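Local coordinates for HTH marR-type domain-containing protein (Streptococcus agalactiae serotype III, PDB 7DVV) that senses heme and binds operator DNA as a winged-helix transcription regulator of the MarR family, at a contact of chain A with DNA and the interface of chains A and B. Sequence-based numbering; all coordinates share one arbitrary frame. Chains: chain A/B, HTH marR-type domain-containing protein.

Contact 1: a contact of chain A with DNA. Residues chain A 51-53, 89-91. With nucleotides of chain C.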
ATOM      1  N   SER A  51      -0.757 -12.944 -21.968  1.00 60.47           N
ATOM      2  CA  SER A  51       0.681 -12.713 -21.935  1.00 58.19           C
ATOM      3  C   SER A  51       1.077 -11.894 -20.694  1.00 54.19           C
ATOM      4  O   SER A  51       0.212 -11.355 -19.982  1.00 55.55           O
ATOM      5  CB  SER A  51       1.070 -11.974 -23.179  1.00 59.30           C
ATOM      6  OG  SER A  51       0.744 -10.604 -23.008  1.00 63.42           O
ATOM      7  N   ILE A  52       2.395 -11.728 -20.472  1.00 48.48           N
ATOM      8  CA  ILE A  52       2.845 -10.988 -19.293  1.00 47.82           C
ATOM      9  C   ILE A  52       2.309  -9.553 -19.279  1.00 51.58           C
ATOM     10  O   ILE A  52       1.834  -9.114 -18.241  1.00 48.39           O
ATOM     11  CB  ILE A  52       4.360 -10.992 -19.167  1.00 43.38           C
ATOM     12  CG1 ILE A  52       4.841 -12.434 -18.996  1.00 40.12           C
ATOM     13  CG2 ILE A  52       4.689 -10.161 -17.942  1.00 42.44           C
ATOM     14  CD1 ILE A  52       6.348 -12.635 -19.154  1.00 40.35           C
ATOM     15  N   LYS A  53       2.319  -8.881 -20.453  1.00 57.86           N
ATOM     16  CA  LYS A  53       1.807  -7.535 -20.669  1.00 62.28           C
ATOM     17  C   LYS A  53       0.355  -7.442 -20.232  1.00 68.45           C
ATOM     18  O   LYS A  53      -0.022  -6.398 -19.689  1.00 69.96           O
ATOM     19  CB  LYS A  53       1.962  -7.085 -22.127  1.00 65.53           C
ATOM     20  CG  LYS A  53       0.765  -6.378 -22.753  1.00 71.56           C
ATOM     21  CD  LYS A  53       0.566  -4.989 -22.189  1.00 86.86           C
ATOM     22  CE  LYS A  53      -0.634  -4.223 -22.725  1.00 93.38           C
ATOM     23  NZ  LYS A  53      -0.364  -3.485 -23.985  1.00 92.10           N
ATOM     24  N   ARG A  89       8.223 -12.471 -29.338  1.00 74.29           N
ATOM     25  CA  ARG A  89       8.406 -11.516 -28.257  1.00 69.84           C
ATOM     26  C   ARG A  89       7.628 -11.993 -27.039  1.00 64.47           C
ATOM     27  O   ARG A  89       8.059 -11.731 -25.940  1.00 59.86           O
ATOM     28  CB  ARG A  89       7.884 -10.121 -28.624  1.00 67.60           C
ATOM     29  CG  ARG A  89       8.602  -9.435 -29.778  1.00 70.62           C
ATOM     30  CD  ARG A  89       7.939  -8.141 -30.245  1.00 70.96           C
ATOM     31  NE  ARG A  89       6.545  -8.280 -30.625  1.00 71.53           N
ATOM     32  CZ  ARG A  89       5.796  -7.303 -31.114  1.00 78.38           C
ATOM     33  NH1 ARG A  89       6.293  -6.090 -31.280  1.00 81.57           N
ATOM     34  NH2 ARG A  89       4.549  -7.540 -31.459  1.00 80.81           N
ATOM     35  N   VAL A  90       6.474 -12.636 -27.267  1.00 62.73           N
ATOM     36  CA  VAL A  90       5.446 -12.871 -26.262  1.00 61.60           C
ATOM     37  C   VAL A  90       5.699 -14.159 -25.489  1.00 58.36           C
ATOM     38  O   VAL A  90       6.260 -15.079 -26.047  1.00 64.43           O
ATOM     39  CB  VAL A  90       4.060 -12.954 -26.917  1.00 61.58           C
ATOM     40  CG1 VAL A  90       3.049 -13.551 -25.925  1.00 61.08           C
ATOM     41  CG2 VAL A  90       3.629 -11.612 -27.530  1.00 53.33           C
ATOM     42  N   LYS A  91       5.260 -14.204 -24.222  1.00 55.47           N
ATOM     43  CA  LYS A  91       5.249 -15.418 -23.413  1.00 52.97           C
ATOM     44  C   LYS A  91       3.867 -15.585 -22.806  1.00 56.05           C
ATOM     45  O   LYS A  91       3.349 -14.621 -22.238  1.00 58.20           O
ATOM     46  CB  LYS A  91       6.231 -15.283 -22.258  1.00 47.83           C
ATOM     47  CG  LYS A  91       7.621 -14.963 -22.744  1.00 46.68           C
ATOM     48  CD  LYS A  91       8.650 -15.285 -21.719  1.00 46.28           C
ATOM     49  CE  LYS A  91       9.942 -14.576 -22.056  1.00 43.51           C
ATOM     50  NZ  LYS A  91      10.993 -14.954 -21.098  1.00 42.31           N
TER
ATOM     51  P    DA C   7       2.656  -5.502 -26.463  1.00 80.69           P
ATOM     52  OP1  DA C   7       1.606  -6.539 -26.579  1.00 78.07           O
ATOM     53  OP2  DA C   7       2.494  -4.386 -25.462  1.00 76.31           O
ATOM     54  O5'  DA C   7       4.018  -6.307 -26.243  1.00 64.88           O
ATOM     55  C5'  DA C   7       4.299  -7.460 -27.004  1.00 56.82           C
ATOM     56  C4'  DA C   7       5.348  -8.275 -26.299  1.00 55.64           C
ATOM     57  O4'  DA C   7       6.644  -7.657 -26.463  1.00 55.13           O
ATOM     58  C3'  DA C   7       5.116  -8.423 -24.792  1.00 59.40           C
ATOM     59  O3'  DA C   7       5.428  -9.753 -24.346  1.00 56.71           O
ATOM     60  C2'  DA C   7       6.143  -7.480 -24.181  1.00 60.60           C
ATOM     61  C1'  DA C   7       7.273  -7.474 -25.183  1.00 59.05           C
ATOM     62  N9   DA C   7       8.015  -6.214 -25.223  1.00 57.70           N
ATOM     63  C8   DA C   7       7.515  -4.932 -25.237  1.00 60.35           C
ATOM     64  N7   DA C   7       8.435  -4.009 -25.393  1.00 58.99           N
ATOM     65  C5   DA C   7       9.620  -4.729 -25.460  1.00 54.16           C
ATOM     66  C6   DA C   7      10.964  -4.331 -25.609  1.00 56.60           C
ATOM     67  N6   DA C   7      11.353  -3.050 -25.707  1.00 54.20           N
ATOM     68  N1   DA C   7      11.907  -5.300 -25.654  1.00 51.70           N
ATOM     69  C2   DA C   7      11.511  -6.575 -25.570  1.00 55.15           C
ATOM     70  N3   DA C   7      10.277  -7.074 -25.444  1.00 54.88           N
ATOM     71  C4   DA C   7       9.373  -6.086 -25.377  1.00 53.65           C
ATOM     72  P    DG C   8       4.991 -10.300 -22.890  1.00 61.11           P
ATOM     73  OP1  DG C   8       4.196 -11.546 -23.096  1.00 74.44           O
ATOM     74  OP2  DG C   8       4.338  -9.223 -22.135  1.00 63.64           O
ATOM     75  O5'  DG C   8       6.402 -10.706 -22.261  1.00 53.34           O
ATOM     76  C5'  DG C   8       7.518 -10.227 -22.931  1.00 50.25           C
ATOM     77  C4'  DG C   8       8.839 -10.565 -22.292  1.00 53.42           C
ATOM     78  O4'  DG C   8       9.719  -9.488 -22.735  1.00 66.98           O
ATOM     79  C3'  DG C   8       8.943 -10.598 -20.764  1.00 56.05           C
ATOM     80  O3'  DG C   8      10.031 -11.461 -20.460  1.00 52.64           O
ATOM     81  C2'  DG C   8       9.499  -9.229 -20.399  1.00 59.62           C
ATOM     82  C1'  DG C   8      10.275  -8.782 -21.639  1.00 63.68           C
ATOM     83  N9   DG C   8      10.142  -7.347 -21.900  1.00 63.57           N
ATOM     84  C8   DG C   8       8.991  -6.597 -21.845  1.00 65.84           C
ATOM     85  N7   DG C   8       9.203  -5.320 -22.020  1.00 60.29           N
ATOM     86  C5   DG C   8      10.579  -5.222 -22.177  1.00 58.96           C
ATOM     87  C6   DG C   8      11.394  -4.092 -22.405  1.00 59.82           C
ATOM     88  O6   DG C   8      11.057  -2.911 -22.529  1.00 67.48           O
ATOM     89  N1   DG C   8      12.734  -4.439 -22.487  1.00 58.25           N
ATOM     90  C2   DG C   8      13.226  -5.711 -22.372  1.00 59.21           C
ATOM     91  N2   DG C   8      14.560  -5.847 -22.470  1.00 58.20           N
ATOM     92  N3   DG C   8      12.472  -6.778 -22.202  1.00 59.13           N
ATOM     93  C4   DG C   8      11.173  -6.458 -22.077  1.00 58.72           C
ATOM     94  P    DT C   9      10.503 -11.737 -18.981  1.00 51.56           P
ATOM     95  OP1  DT C   9      10.958 -13.133 -18.888  1.00 54.07           O
ATOM     96  OP2  DT C   9       9.595 -11.104 -17.996  1.00 49.87           O
ATOM     97  O5'  DT C   9      11.905 -11.006 -18.921  1.00 56.75           O
ATOM     98  C5'  DT C   9      12.996 -11.474 -19.727  1.00 51.28           C
ATOM     99  C4'  DT C   9      14.220 -10.671 -19.356  1.00 51.30           C
ATOM    100  O4'  DT C   9      13.929  -9.288 -19.664  1.00 51.70           O
ATOM    101  C3'  DT C   9      14.605 -10.714 -17.865  1.00 48.41           C
ATOM    102  O3'  DT C   9      16.002 -10.935 -17.791  1.00 50.23           O
ATOM    103  C2'  DT C   9      14.362  -9.300 -17.366  1.00 51.85           C
ATOM    104  C1'  DT C   9      14.456  -8.464 -18.637  1.00 54.30           C
ATOM    105  N1   DT C   9      13.697  -7.206 -18.658  1.00 51.47           N
ATOM    106  C2   DT C   9      14.373  -6.007 -18.787  1.00 53.81           C
ATOM    107  O2   DT C   9      15.592  -5.928 -18.819  1.00 57.16           O
ATOM    108  N3   DT C   9      13.564  -4.896 -18.829  1.00 50.78           N
ATOM    109  C4   DT C   9      12.184  -4.870 -18.788  1.00 53.84           C
ATOM    110  O4   DT C   9      11.587  -3.796 -18.854  1.00 47.53           O
ATOM    111  C5   DT C   9      11.546  -6.165 -18.664  1.00 53.06           C
ATOM    112  C7   DT C   9      10.055  -6.226 -18.588  1.00 55.11           C
ATOM    113  C6   DT C   9      12.324  -7.252 -18.613  1.00 47.68           C
TER
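A:Ile52, A:Lys53 and A:Lys91 clamp the phosphate of DG8 through their backbone N-H groups. A:Ile52 N donates to OP1 of DG8 at 3.2 Å. A:Lys91 N reaches the same OP1 at 3.1 Å, and this bond is nearly straight, 176° at the hydrogen. OP1 is therefore gripped by two donors from separate segments. A:Lys53 N takes the other phosphate oxygen, OP2 of DG8, at 2.6 Å with a more bent geometry. Two lysine side chains hold the flanking phosphates. A:Lys91 has CG anti to its carbonyl carbon (chi1 -56°) and then runs extended, away from the strand and alongside the DNA backbone, from the DG8 phosphate toward that of DT9. Its tip, NZ, makes a salt bridge to OP1 of DT9 at 2.9 Å. A:Lys53 bends at chi2 (71°) and again at chi4 and brings NZ to OP2 of DA7 at 3.3 Å, a salt bridge whose hydrogen bond is weak. Carbon atoms pack on the sugars around these bonds. A:Ile52 sets CD1 3.7 Å from C3' of the DG8 deoxyribose. A:Arg89 places CB 3.9 Å from C4' of the DA7 sugar. One face of its guanidinium has C5' of DA7 above it, offset toward the rim. The DG8 phosphate sits at the start of helix 52-58, whose dipole may favour its charge. This helix opens the helix-turn-helix, with 63-76 as the recognition helix. A:Arg89 and A:Val90 lead from the wing loop into strand 91-95.

Contact 2: the interface of chains A and B. Residues chain A 19, 32, 109-110, 113, 117; chain B 5, 9, 140.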
ATOM      1  N   LEU A  19      -4.318  -9.807   6.076  1.00 91.72           N
ATOM      2  CA  LEU A  19      -4.657 -10.643   4.943  1.00 84.81           C
ATOM      3  C   LEU A  19      -3.583 -11.699   4.688  1.00 86.59           C
ATOM      4  O   LEU A  19      -3.902 -12.819   4.314  1.00 88.29           O
ATOM      5  CB  LEU A  19      -4.790  -9.722   3.745  1.00 83.15           C
ATOM      6  CG  LEU A  19      -6.207  -9.254   3.493  1.00 84.23           C
ATOM      7  CD1 LEU A  19      -6.215  -7.963   2.679  1.00 87.57           C
ATOM      8  CD2 LEU A  19      -6.933 -10.365   2.770  1.00 88.95           C
ATOM      9  N   ALA A  32      -2.856 -13.847  -1.127  1.00 59.90           N
ATOM     10  CA  ALA A  32      -3.524 -12.629  -0.649  1.00 60.83           C
ATOM     11  C   ALA A  32      -2.746 -11.451  -1.198  1.00 60.47           C
ATOM     12  O   ALA A  32      -1.712 -11.117  -0.633  1.00 88.91           O
ATOM     13  CB  ALA A  32      -3.607 -12.556   0.860  1.00 56.74           C
ATOM     14  N   PHE A 109     -12.023 -18.465   0.153  1.00 79.76           N
ATOM     15  CA  PHE A 109     -11.378 -17.504   1.028  1.00 80.13           C
ATOM     16  C   PHE A 109     -11.959 -16.105   0.798  1.00 80.84           C
ATOM     17  O   PHE A 109     -12.384 -15.461   1.757  1.00 81.37           O
ATOM     18  CB  PHE A 109      -9.868 -17.558   0.801  1.00 80.50           C
ATOM     19  CG  PHE A 109      -9.104 -16.374   1.327  1.00 85.19           C
ATOM     20  CD1 PHE A 109      -8.917 -15.239   0.549  1.00 83.28           C
ATOM     21  CD2 PHE A 109      -8.583 -16.394   2.615  1.00 87.60           C
ATOM     22  CE1 PHE A 109      -8.236 -14.152   1.075  1.00 82.73           C
ATOM     23  CE2 PHE A 109      -7.869 -15.316   3.120  1.00 80.03           C
ATOM     24  CZ  PHE A 109      -7.695 -14.202   2.343  1.00 77.21           C
ATOM     25  N   LEU A 110     -12.019 -15.654  -0.467  1.00 75.35           N
ATOM     26  CA  LEU A 110     -12.601 -14.357  -0.787  1.00 80.18           C
ATOM     27  C   LEU A 110     -13.994 -14.181  -0.176  1.00 90.45           C
ATOM     28  O   LEU A 110     -14.241 -13.186   0.521  1.00101.85           O
ATOM     29  CB  LEU A 110     -12.586 -14.088  -2.294  1.00 73.14           C
ATOM     30  CG  LEU A 110     -11.219 -13.741  -2.913  1.00 76.27           C
ATOM     31  CD1 LEU A 110     -11.361 -12.815  -4.119  1.00 76.20           C
ATOM     32  CD2 LEU A 110     -10.245 -13.119  -1.906  1.00 72.53           C
ATOM     33  N   LEU A 113     -13.824 -13.967   3.679  1.00118.16           N
ATOM     34  CA  LEU A 113     -13.233 -12.695   4.066  1.00118.82           C
ATOM     35  C   LEU A 113     -14.232 -11.548   3.865  1.00125.91           C
ATOM     36  O   LEU A 113     -14.552 -10.842   4.825  1.00129.03           O
ATOM     37  CB  LEU A 113     -11.947 -12.488   3.271  1.00109.14           C
ATOM     38  CG  LEU A 113     -11.611 -11.039   2.981  1.00101.36           C
ATOM     39  CD1 LEU A 113     -10.494 -10.595   3.889  1.00101.82           C
ATOM     40  CD2 LEU A 113     -11.233 -10.903   1.528  1.00100.58           C
ATOM     41  N   MET A 117     -15.772  -9.159   6.830  1.00119.56           N
ATOM     42  CA  MET A 117     -15.161  -7.845   6.948  1.00122.60           C
ATOM     43  C   MET A 117     -16.221  -6.752   6.850  1.00118.01           C
ATOM     44  O   MET A 117     -16.048  -5.663   7.392  1.00114.52           O
ATOM     45  CB  MET A 117     -14.017  -7.616   5.948  1.00140.37           C
ATOM     46  CG  MET A 117     -14.431  -7.410   4.482  1.00151.64           C
ATOM     47  SD  MET A 117     -13.105  -6.811   3.337  1.00158.69           S
ATOM     48  CE  MET A 117     -11.619  -7.041   4.316  1.00132.67           C
TER
ATOM     49  N   LEU B   5     -10.584  -6.801  -2.200  1.00168.65           N
ATOM     50  CA  LEU B   5      -9.164  -6.916  -1.923  1.00176.94           C
ATOM     51  C   LEU B   5      -8.376  -6.200  -3.017  1.00179.71           C
ATOM     52  O   LEU B   5      -7.499  -5.388  -2.723  1.00167.28           O
ATOM     53  CB  LEU B   5      -8.798  -8.400  -1.824  1.00172.53           C
ATOM     54  CG  LEU B   5      -9.341  -9.097  -0.584  1.00182.12           C
ATOM     55  CD1 LEU B   5      -8.692 -10.462  -0.424  1.00188.10           C
ATOM     56  CD2 LEU B   5      -9.127  -8.232   0.656  1.00194.03           C
ATOM     57  N   ARG B   9      -6.073  -2.114  -3.151  1.00129.18           N
ATOM     58  CA  ARG B   9      -4.651  -2.221  -3.435  1.00127.54           C
ATOM     59  C   ARG B   9      -4.312  -1.331  -4.632  1.00114.20           C
ATOM     60  O   ARG B   9      -3.345  -0.581  -4.575  1.00113.37           O
ATOM     61  CB  ARG B   9      -4.305  -3.696  -3.699  1.00149.72           C
ATOM     62  CG  ARG B   9      -2.821  -4.054  -3.671  1.00157.32           C
ATOM     63  CD  ARG B   9      -2.519  -5.547  -3.800  1.00142.09           C
ATOM     64  NE  ARG B   9      -3.204  -6.316  -2.763  1.00145.19           N
ATOM     65  CZ  ARG B   9      -2.833  -6.410  -1.479  1.00135.71           C
ATOM     66  NH1 ARG B   9      -1.751  -5.791  -1.041  1.00127.34           N
ATOM     67  NH2 ARG B   9      -3.546  -7.134  -0.632  1.00129.25           N
ATOM     68  N   MET B 140     -10.591  -6.817  12.467  1.00138.98           N
ATOM     69  CA  MET B 140      -9.397  -7.606  12.741  1.00135.31           C
ATOM     70  C   MET B 140      -8.900  -7.290  14.148  1.00132.23           C
ATOM     71  O   MET B 140      -8.107  -6.373  14.323  1.00127.38           O
ATOM     72  CB  MET B 140      -8.278  -7.257  11.754  1.00133.76           C
ATOM     73  CG  MET B 140      -8.610  -7.603  10.310  1.00141.78           C
ATOM     74  SD  MET B 140     -10.233  -7.041   9.699  1.00148.46           S
ATOM     75  CE  MET B 140     -10.188  -7.599   7.991  1.00124.91           C
TER
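B:Leu5 meets A:Leu110 and A:Leu113 where the first turn of helix 4-25 of chain B approaches helix 97-117 of chain A, all three with helical backbone torsions. The B:Leu5 side chain is the plug of the patch, with 94 Å² of the residue hidden by chain A. Its CG lies anti to the carbonyl carbon (chi1 -70°), and both methyls point into chain A. A:Leu113 reaches toward it tip to tip. CD2 of A:Leu113 lies 3.4 Å from CG of B:Leu5 and packs tightly on its branch. CD2 of A:Leu110 comes obliquely to CD1 of B:Leu5, also at 3.4 Å. A:Leu19 closes the pocket with both methyls: its CD1 is 3.6 Å from CD2 of B:Leu5, and its CD2 touches both B:Leu5 methyls. CE1 of A:Phe109 comes marginally close, 4.0 Å from CD1 of B:Leu5, with the side chains at about a right angle. Further along, A:Met117 and B:Met140 touch through their CE methyls, 4.0 Å apart. The B:Met140 chain turns at chi2 (49°) on its way there. No polar bond crosses this patch, which is held by apolar packing. The guanidinium of B:Arg9 lies at its border near A:Leu19. Helices 4-25 and 97-117 belong to the dimerisation region of the MarR fold. B:Met140 follows the last helix, 123-139. Two-fold symmetry repeats the patch with the chains exchanged.

Contact 1 and contact 2 share no residue, and the centres of their C-alpha atoms lie about 29 Å apart. They are joined through the fold of chain A. Strand 91-95, which begins in contact 1, runs almost directly into helix 97-117, which carries much of the chain A side of contact 2. Contact 2 helps hold the two chains together, so it should help set how the two DNA-binding lobes are placed on the operator. A:His114, an axial heme ligand of this protein, lies on the same helix. Heme binding there could plausibly be relayed to contact 1, though this structure alone does not show it.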